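Local atomic coordinates of putative protease (Parabacteroides distasonis ATCC 8503, PDB entry 3KD4), a protein that is of unknown function but is probably an exported protease, with DUF3857 and DUF3858 family regions. Residues Glu142-Ile147 against Thr180-Pro185. Residues are numbered along the deposited sequence; the frame is centred on the assembly and turned at random.
Sequences ECKVSI and TLRNIP
E142 and R182 are joined by a salt bridge on one face of an antiparallel strand pair, the 142-147 and 180-184 pieces of neighbouring strands in the mixed sheet of the DUF3857 region. Their side chains run side by side; OE2 of E142 takes NH1 of R182 at 2.8 Å through its anti lone pair, with a weak second bond from NH2. The NH1 bond is bent, 137° at the hydrogen, with OE2 lying 28° out of the guanidinium plane. CG2 of T180 lies over one guanidinium face, toward its rim. Next along this face, K144 extends beside T180 and turns at chi4 (-69°), which swings NZ in to donate to OG1 of T180 at 2.8 Å. NZ of K144 sits 4.5 Å from NH2 of R182, a like-charge approach that the carboxylate of E142 probably eases.

Between these pairs, C143 and L181 form a hydrogen-bonded pair, C143 N to L181 O at 2.9 Å and L181 N to C143 O at 2.7 Å. On their face L181 packs against L159 and P201. Beyond R182, N183 and I184 form a G1 beta bulge against strand 140-150, and within it CD1 of I184 meets CB of C143 at 3.9 Å.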
ATOM      1  N   GLU A 142      11.088 -24.007   5.070  1.00 18.33           N
ATOM      2  CA  GLU A 142       9.977 -24.529   5.862  1.00 18.47           C
ATOM      3  C   GLU A 142       9.376 -23.441   6.727  1.00 18.10           C
ATOM      4  O   GLU A 142      10.083 -22.786   7.516  1.00 16.92           O
ATOM      5  CB  GLU A 142      10.443 -25.651   6.780  1.00 19.61           C
ATOM      6  CG  GLU A 142       9.316 -26.300   7.617  1.00 21.97           C
ATOM      7  CD  GLU A 142       9.878 -27.301   8.629  1.00 28.90           C
ATOM      8  OE1 GLU A 142      10.297 -26.873   9.723  1.00 29.85           O
ATOM      9  OE2 GLU A 142       9.897 -28.511   8.323  1.00 32.97           O
ATOM     10  N   CYS A 143       8.056 -23.334   6.640  1.00 16.62           N
ATOM     11  CA  CYS A 143       7.297 -22.349   7.346  1.00 17.59           C
ATOM     12  C   CYS A 143       6.138 -23.075   8.059  1.00 17.32           C
ATOM     13  O   CYS A 143       5.298 -23.700   7.394  1.00 18.37           O
ATOM     14  CB  CYS A 143       6.772 -21.292   6.381  1.00 16.91           C
ATOM     15  SG  CYS A 143       5.763 -20.063   7.203  1.00 20.48           S
ATOM     16  N   LYS A 144       6.143 -23.014   9.390  1.00 16.58           N
ATOM     17  CA  LYS A 144       5.084 -23.579  10.238  1.00 17.40           C
ATOM     18  C   LYS A 144       4.327 -22.470  10.889  1.00 16.55           C
ATOM     19  O   LYS A 144       4.938 -21.537  11.421  1.00 18.03           O
ATOM     20  CB  LYS A 144       5.668 -24.513  11.309  1.00 18.33           C
ATOM     21  CG  LYS A 144       6.250 -25.803  10.674  1.00 21.77           C
ATOM     22  CD  LYS A 144       6.854 -26.791  11.679  1.00 27.43           C
ATOM     23  CE  LYS A 144       7.155 -28.151  10.983  1.00 33.26           C
ATOM     24  NZ  LYS A 144       5.901 -28.958  10.556  1.00 37.56           N
ATOM     25  N   VAL A 145       3.009 -22.511  10.766  1.00 15.61           N
ATOM     26  CA  VAL A 145       2.140 -21.497  11.377  1.00 15.46           C
ATOM     27  C   VAL A 145       1.058 -22.204  12.144  1.00 15.08           C
ATOM     28  O   VAL A 145       0.552 -23.279  11.717  1.00 16.02           O
ATOM     29  CB  VAL A 145       1.542 -20.479  10.354  1.00 15.83           C
ATOM     30  CG1 VAL A 145       2.665 -19.578   9.834  1.00 16.99           C
ATOM     31  CG2 VAL A 145       0.810 -21.184   9.154  1.00 13.84           C
ATOM     32  N   SER A 146       0.713 -21.620  13.290  1.00 14.13           N
ATOM     33  CA  SER A 146      -0.164 -22.259  14.253  1.00 14.75           C
ATOM     34  C   SER A 146      -1.063 -21.227  14.897  1.00 14.35           C
ATOM     35  O   SER A 146      -0.603 -20.139  15.242  1.00 13.83           O
ATOM     36  CB  SER A 146       0.726 -22.871  15.352  1.00 15.20           C
ATOM     37  OG  SER A 146      -0.028 -23.437  16.346  1.00 20.76           O
ATOM     38  N   ILE A 147      -2.339 -21.549  15.061  1.00 14.34           N
ATOM     39  CA  ILE A 147      -3.280 -20.654  15.785  1.00 14.29           C
ATOM     40  C   ILE A 147      -3.960 -21.462  16.875  1.00 14.21           C
ATOM     41  O   ILE A 147      -4.409 -22.562  16.592  1.00 15.13           O
ATOM     42  CB  ILE A 147      -4.349 -20.094  14.854  1.00 15.33           C
ATOM     43  CG1 ILE A 147      -3.724 -19.272  13.716  1.00 16.53           C
ATOM     44  CG2 ILE A 147      -5.384 -19.208  15.642  1.00 13.85           C
ATOM     45  CD1 ILE A 147      -4.758 -19.028  12.508  1.00 17.20           C
ATOM     46  N   THR A 180       1.929 -26.471   7.453  1.00 16.58           N
ATOM     47  CA  THR A 180       3.350 -26.531   7.153  1.00 16.98           C
ATOM     48  C   THR A 180       3.578 -26.287   5.671  1.00 17.13           C
ATOM     49  O   THR A 180       3.054 -27.006   4.821  1.00 16.58           O
ATOM     50  CB  THR A 180       3.951 -27.852   7.596  1.00 17.79           C
ATOM     51  OG1 THR A 180       3.747 -27.994   9.007  1.00 18.91           O
ATOM     52  CG2 THR A 180       5.482 -27.890   7.318  1.00 16.79           C
ATOM     53  N   LEU A 181       4.264 -25.194   5.336  1.00 17.64           N
ATOM     54  CA  LEU A 181       4.561 -24.898   3.930  1.00 17.79           C
ATOM     55  C   LEU A 181       6.048 -25.180   3.713  1.00 18.53           C
ATOM     56  O   LEU A 181       6.864 -24.980   4.619  1.00 17.78           O
ATOM     57  CB  LEU A 181       4.225 -23.448   3.597  1.00 18.42           C
ATOM     58  CG  LEU A 181       2.803 -22.881   3.734  1.00 18.98           C
ATOM     59  CD1 LEU A 181       2.355 -22.695   5.197  1.00 15.76           C
ATOM     60  CD2 LEU A 181       2.735 -21.534   2.976  1.00 17.19           C
ATOM     61  N   ARG A 182       6.401 -25.707   2.541  1.00 19.13           N
ATOM     62  CA  ARG A 182       7.777 -26.005   2.221  1.00 19.53           C
ATOM     63  C   ARG A 182       8.182 -25.368   0.926  1.00 19.27           C
ATOM     64  O   ARG A 182       7.395 -25.253  -0.006  1.00 18.40           O
ATOM     65  CB  ARG A 182       7.996 -27.504   2.135  1.00 20.56           C
ATOM     66  CG  ARG A 182       7.584 -28.194   3.433  1.00 22.13           C
ATOM     67  CD  ARG A 182       7.889 -29.666   3.414  1.00 25.79           C
ATOM     68  NE  ARG A 182       7.513 -30.248   4.692  1.00 28.47           N
ATOM     69  CZ  ARG A 182       8.245 -30.165   5.801  1.00 30.72           C
ATOM     70  NH1 ARG A 182       9.435 -29.571   5.808  1.00 32.68           N
ATOM     71  NH2 ARG A 182       7.797 -30.698   6.917  1.00 32.10           N
ATOM     72  N   ASN A 183       9.421 -24.916   0.899  1.00 18.69           N
ATOM     73  CA  ASN A 183      10.040 -24.347  -0.297  1.00 19.12           C
ATOM     74  C   ASN A 183       9.246 -23.198  -0.873  1.00 18.40           C
ATOM     75  O   ASN A 183       8.893 -23.213  -2.023  1.00 19.09           O
ATOM     76  CB  ASN A 183      10.286 -25.464  -1.333  1.00 19.48           C
ATOM     77  CG  ASN A 183      11.119 -26.585  -0.754  1.00 21.47           C
ATOM     78  OD1 ASN A 183      12.171 -26.330  -0.196  1.00 25.55           O
ATOM     79  ND2 ASN A 183      10.628 -27.821  -0.828  1.00 25.35           N
ATOM     80  N   ILE A 184       8.979 -22.184  -0.066  1.00 17.96           N
ATOM     81  CA  ILE A 184       8.324 -20.983  -0.558  1.00 17.80           C
ATOM     82  C   ILE A 184       9.393 -20.187  -1.338  1.00 18.33           C
ATOM     83  O   ILE A 184      10.426 -19.800  -0.776  1.00 17.53           O
ATOM     84  CB  ILE A 184       7.805 -20.072   0.545  1.00 17.10           C
ATOM     85  CG1 ILE A 184       6.922 -20.831   1.552  1.00 18.18           C
ATOM     86  CG2 ILE A 184       7.029 -18.861  -0.083  1.00 16.03           C
ATOM     87  CD1 ILE A 184       6.444 -19.950   2.771  1.00 17.69           C
ATOM     88  N   PRO A 185       9.140 -19.928  -2.630  1.00 19.43           N
ATOM     89  CA  PRO A 185      10.113 -19.173  -3.396  1.00 18.91           C
ATOM     90  C   PRO A 185      10.275 -17.759  -2.834  1.00 18.44           C
ATOM     91  O   PRO A 185       9.394 -17.274  -2.146  1.00 19.43           O
ATOM     92  CB  PRO A 185       9.550 -19.191  -4.829  1.00 19.33           C
ATOM     93  CG  PRO A 185       8.162 -19.565  -4.731  1.00 21.01           C
ATOM     94  CD  PRO A 185       7.882 -20.159  -3.369  1.00 20.02           C
TER